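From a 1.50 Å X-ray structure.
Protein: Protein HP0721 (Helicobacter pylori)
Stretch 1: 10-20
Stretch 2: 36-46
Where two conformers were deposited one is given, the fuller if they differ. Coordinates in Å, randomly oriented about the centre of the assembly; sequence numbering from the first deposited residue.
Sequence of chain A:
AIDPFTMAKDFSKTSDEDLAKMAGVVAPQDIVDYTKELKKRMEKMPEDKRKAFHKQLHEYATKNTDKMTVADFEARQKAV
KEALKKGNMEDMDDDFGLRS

Stretch 1 (10-20) DFSKTSDEDLA
Stretch 2 36-46: KELKKRMEKMP

A single arginine, reaching out from a helix, organises this contact. Stretch 2 is helical from Lys36, in a helix begun earlier in the chain, and breaks into an extended Met45 (phi/psi -82/143) before Pro46. Stretch 1 runs as loop through Ser15, then enters a helix at Asp16 that continues beyond Ala20. The two helix axes approach to 11.3 Å and their directions differ by 136°, closer to antiparallel than parallel. The CA register is Phe11 CA to Glu37 CA 6.5 Å, Asp16 CA to Arg41 CA 7.8 Å and Leu19 CA to Leu38 CA 7.6 Å; the two stretches together bury 374 Å², both sides summed.

Stretch 1 opens with Asp10, extended at -160/-171 with chi1 p, so that its OD1 accepts from Ser12 N at 2.9 Å and from Ser12 OG at a very short 2.5 Å. These bonds bridge the residues on either side of Phe11, at the start of a type I turn from Phe11 to Thr14, whose closing bond, Thr14 N to Phe11 O at 3.3 Å, is weak. Phe11 (-109/12, chi1 m, chi2 -77°) aims its CA-to-CB bond toward the helix, and its CB lies 3.8 Å from Glu37 CG, yet the ring leads away. A water accepts from Phe11 N at 3.1 Å and donates to Glu37 OE1 at 2.9 Å, joining backbone to carboxylate. Ser12 (-67/-23, chi1 p) lies beside that carboxylate, its CA 3.7 Å from Glu37 OE2, with its side chain directed away overall. Lys13 (-101/0) points away.

The turn delivers Thr14 (-82/139, chi1 m) with its carbonyl facing the guanidinium: Arg41 NH1 and NH2 both donate to Thr14 O, at 2.9 and 2.8 Å. Phe11 O is also 2.9 Å from Arg41 NH2, but the angle is too poor for a hydrogen bond. Ser15 (-67/155, chi1 p) then caps the new helix, its OG accepting from Asp18 N at 3.1 Å.

In that helix's first turn, Asp16 (-52/-43, chi1 m) starts sideways, but its carboxylate comes nearer and forms a salt bridge, OD1 to Arg41 NH1 at 2.8 Å. Its OD2 lies 3.8 Å from Met45 CE, at the end of a side chain with chi1 m and the remaining chis t.

Arg41 reaches these acceptors with chi1 m, chi2 m, chi3 t and chi4 90°. One helical turn earlier, Glu37 (t, p, chi3 25°) holds it from within its own helix: Glu37 OE2 accepts from Arg41 NE at 2.6 Å and from Arg41 NH2 at 2.9 Å. Arginine suits the place because its planar group can serve two carboxylates and a carbonyl at once.

Glu17 and Asp18 stay out of the contact. Buried Leu19 (m, t) points toward stretch 2, placing CD1 over one face of the guanidinium, 3.6 Å from Arg41 NH1, and 3.8 Å from Glu37 CG. Its CB meets Leu38 CD2 at 4.0 Å, Leu38 also being m, t. Apolar packing thus adjoins the charged cluster, while the guanidinium edge remains for polar partners.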

# COMPACT_ATOMS: atom_id res chain seq x y z
N ASP A 10 24.39 3.37 -14.62
CA ASP A 10 23.70 4.23 -13.69
C ASP A 10 22.66 5.08 -14.44
O ASP A 10 22.39 4.86 -15.63
CB ASP A 10 24.71 5.09 -12.89
CG ASP A 10 25.52 6.07 -13.77
OD1 ASP A 10 25.03 6.56 -14.81
OD2 ASP A 10 26.69 6.34 -13.39
N PHE A 11 22.08 6.04 -13.72
CA PHE A 11 21.05 6.93 -14.22
C PHE A 11 21.61 8.33 -14.40
O PHE A 11 20.86 9.27 -14.63
CB PHE A 11 19.94 6.97 -13.20
CG PHE A 11 19.30 5.65 -12.95
CD1 PHE A 11 18.39 5.11 -13.85
CD2 PHE A 11 19.58 4.95 -11.77
CE1 PHE A 11 17.75 3.89 -13.56
CE2 PHE A 11 19.00 3.74 -11.50
CZ PHE A 11 18.10 3.20 -12.39
N SER A 12 22.93 8.49 -14.33
CA SER A 12 23.50 9.84 -14.46
C SER A 12 23.34 10.45 -15.88
O SER A 12 23.37 11.68 -16.03
CB SER A 12 24.98 9.82 -14.05
OG SER A 12 25.69 8.92 -14.87
N LYS A 13 23.17 9.63 -16.90
CA LYS A 13 22.99 10.13 -18.28
C LYS A 13 21.54 10.12 -18.76
O LYS A 13 21.24 10.51 -19.89
CB LYS A 13 23.87 9.32 -19.24
CG LYS A 13 25.38 9.46 -19.01
CD LYS A 13 25.88 10.92 -19.23
CE LYS A 13 27.41 11.06 -19.03
NZ LYS A 13 28.18 10.82 -20.30
N THR A 14 20.63 9.67 -17.90
CA THR A 14 19.22 9.56 -18.27
C THR A 14 18.56 10.93 -18.12
O THR A 14 18.78 11.61 -17.12
CB THR A 14 18.52 8.51 -17.36
OG1 THR A 14 19.26 7.28 -17.46
CG2 THR A 14 17.03 8.24 -17.73
N SER A 15 17.70 11.30 -19.07
CA SER A 15 16.97 12.55 -18.99
C SER A 15 15.98 12.54 -17.84
O SER A 15 15.55 11.47 -17.40
CB SER A 15 16.24 12.82 -20.30
OG SER A 15 15.19 11.92 -20.50
N ASP A 16 15.63 13.72 -17.33
CA ASP A 16 14.60 13.85 -16.30
C ASP A 16 13.31 13.14 -16.75
O ASP A 16 12.65 12.44 -15.96
CB ASP A 16 14.27 15.32 -16.00
CG ASP A 16 15.40 16.09 -15.34
OD1 ASP A 16 16.40 15.53 -14.85
OD2 ASP A 16 15.24 17.31 -15.30
N GLU A 17 12.96 13.33 -18.01
CA GLU A 17 11.77 12.70 -18.64
C GLU A 17 11.79 11.22 -18.48
O GLU A 17 10.81 10.63 -17.98
CB GLU A 17 11.72 13.03 -20.13
CG GLU A 17 10.55 12.39 -20.86
CD GLU A 17 10.40 12.87 -22.30
OE1 GLU A 17 11.04 13.86 -22.69
OE2 GLU A 17 9.62 12.27 -23.06
N ASP A 18 12.89 10.62 -18.91
CA ASP A 18 13.02 9.18 -18.84
C ASP A 18 13.09 8.68 -17.42
O ASP A 18 12.61 7.58 -17.15
CB ASP A 18 14.22 8.71 -19.68
CG ASP A 18 13.98 8.84 -21.17
OD1 ASP A 18 12.82 9.10 -21.61
OD2 ASP A 18 14.98 8.71 -21.91
N LEU A 19 13.67 9.44 -16.49
CA LEU A 19 13.64 9.03 -15.08
C LEU A 19 12.21 9.02 -14.56
O LEU A 19 11.80 8.11 -13.82
CB LEU A 19 14.48 9.96 -14.20
CG LEU A 19 16.00 9.83 -14.25
CD1 LEU A 19 16.66 10.91 -13.39
CD2 LEU A 19 16.49 8.45 -13.84
N ALA A 20 11.43 10.05 -14.91
CA ALA A 20 10.02 10.04 -14.51
C ALA A 20 9.25 8.86 -15.10
O ALA A 20 8.48 8.21 -14.38
CB ALA A 20 9.35 11.34 -14.89
N LYS A 36 18.69 8.09 -5.32
CA LYS A 36 19.79 9.05 -5.24
C LYS A 36 19.81 9.98 -6.46
O LYS A 36 20.02 11.19 -6.30
CB LYS A 36 21.13 8.34 -5.05
CG LYS A 36 21.27 7.65 -3.69
CD LYS A 36 22.58 6.87 -3.57
CE LYS A 36 22.76 6.39 -2.13
NZ LYS A 36 24.04 5.60 -1.95
N GLU A 37 19.60 9.46 -7.65
CA GLU A 37 19.60 10.29 -8.85
C GLU A 37 18.44 11.29 -8.84
O GLU A 37 18.62 12.45 -9.12
CB GLU A 37 19.60 9.48 -10.13
CG GLU A 37 19.82 10.34 -11.38
CD GLU A 37 21.26 10.87 -11.52
OE1 GLU A 37 22.19 10.23 -10.97
OE2 GLU A 37 21.46 11.91 -12.17
N LEU A 38 17.26 10.84 -8.44
CA LEU A 38 16.08 11.71 -8.38
C LEU A 38 16.31 12.82 -7.39
O LEU A 38 16.03 13.96 -7.71
CB LEU A 38 14.85 10.90 -7.98
CG LEU A 38 14.19 9.94 -8.97
CD1 LEU A 38 12.97 9.30 -8.27
CD2 LEU A 38 13.81 10.63 -10.28
N LYS A 39 16.89 12.50 -6.24
CA LYS A 39 17.16 13.48 -5.17
C LYS A 39 18.20 14.47 -5.66
O LYS A 39 18.04 15.66 -5.47
CB LYS A 39 17.55 12.85 -3.84
CG LYS A 39 16.42 12.09 -3.14
CD LYS A 39 16.88 11.54 -1.76
CE LYS A 39 15.74 10.90 -0.95
NZ LYS A 39 15.06 11.81 0.03
N LYS A 40 19.23 13.97 -6.33
CA LYS A 40 20.25 14.83 -6.95
C LYS A 40 19.62 15.86 -7.89
O LYS A 40 19.93 17.06 -7.80
CB LYS A 40 21.26 13.98 -7.71
CG LYS A 40 22.16 14.76 -8.64
CD LYS A 40 23.43 13.96 -8.93
CE LYS A 40 24.15 13.56 -7.64
NZ LYS A 40 24.70 14.73 -6.90
N ARG A 41 18.74 15.41 -8.78
CA ARG A 41 18.10 16.28 -9.76
C ARG A 41 17.18 17.28 -9.06
O ARG A 41 17.22 18.47 -9.35
CB ARG A 41 17.28 15.51 -10.82
CG ARG A 41 17.95 14.39 -11.59
CD ARG A 41 19.06 14.82 -12.45
NE ARG A 41 19.72 13.66 -13.10
CZ ARG A 41 19.40 13.10 -14.27
NH1 ARG A 41 18.43 13.59 -15.03
NH2 ARG A 41 20.13 12.07 -14.73
N MET A 42 16.41 16.79 -8.11
CA MET A 42 15.42 17.65 -7.44
C MET A 42 16.03 18.74 -6.59
O MET A 42 15.47 19.84 -6.50
CB MET A 42 14.50 16.83 -6.57
CG MET A 42 13.49 16.10 -7.35
SD MET A 42 12.33 15.32 -6.22
CE MET A 42 11.03 14.82 -7.34
N GLU A 43 17.15 18.43 -5.94
CA GLU A 43 17.90 19.38 -5.12
C GLU A 43 18.31 20.61 -5.91
O GLU A 43 18.55 21.67 -5.32
CB GLU A 43 19.17 18.73 -4.59
CG GLU A 43 18.99 17.73 -3.50
CD GLU A 43 19.22 18.33 -2.13
OE1 GLU A 43 19.43 19.56 -2.07
OE2 GLU A 43 19.20 17.57 -1.14
N LYS A 44 18.41 20.47 -7.24
CA LYS A 44 18.89 21.54 -8.12
C LYS A 44 17.76 22.39 -8.65
O LYS A 44 17.96 23.54 -9.06
CB LYS A 44 19.66 20.94 -9.30
CG LYS A 44 20.90 20.16 -8.92
CD LYS A 44 21.64 19.50 -10.13
CE LYS A 44 22.92 18.77 -9.63
NZ LYS A 44 23.74 18.01 -10.65
N MET A 45 16.56 21.85 -8.62
CA MET A 45 15.42 22.43 -9.27
C MET A 45 14.76 23.54 -8.45
O MET A 45 14.64 23.44 -7.21
CB MET A 45 14.35 21.36 -9.40
CG MET A 45 14.71 20.27 -10.38
SD MET A 45 13.36 19.07 -10.62
CE MET A 45 14.25 17.87 -11.66
N PRO A 46 14.29 24.59 -9.14
CA PRO A 46 13.38 25.51 -8.47
C PRO A 46 12.14 24.75 -8.00
O PRO A 46 11.76 23.73 -8.60
CB PRO A 46 13.04 26.56 -9.55
CG PRO A 46 13.32 25.96 -10.79
CD PRO A 46 14.36 24.86 -10.57
O HOH W 1 23.07 7.42 -11.07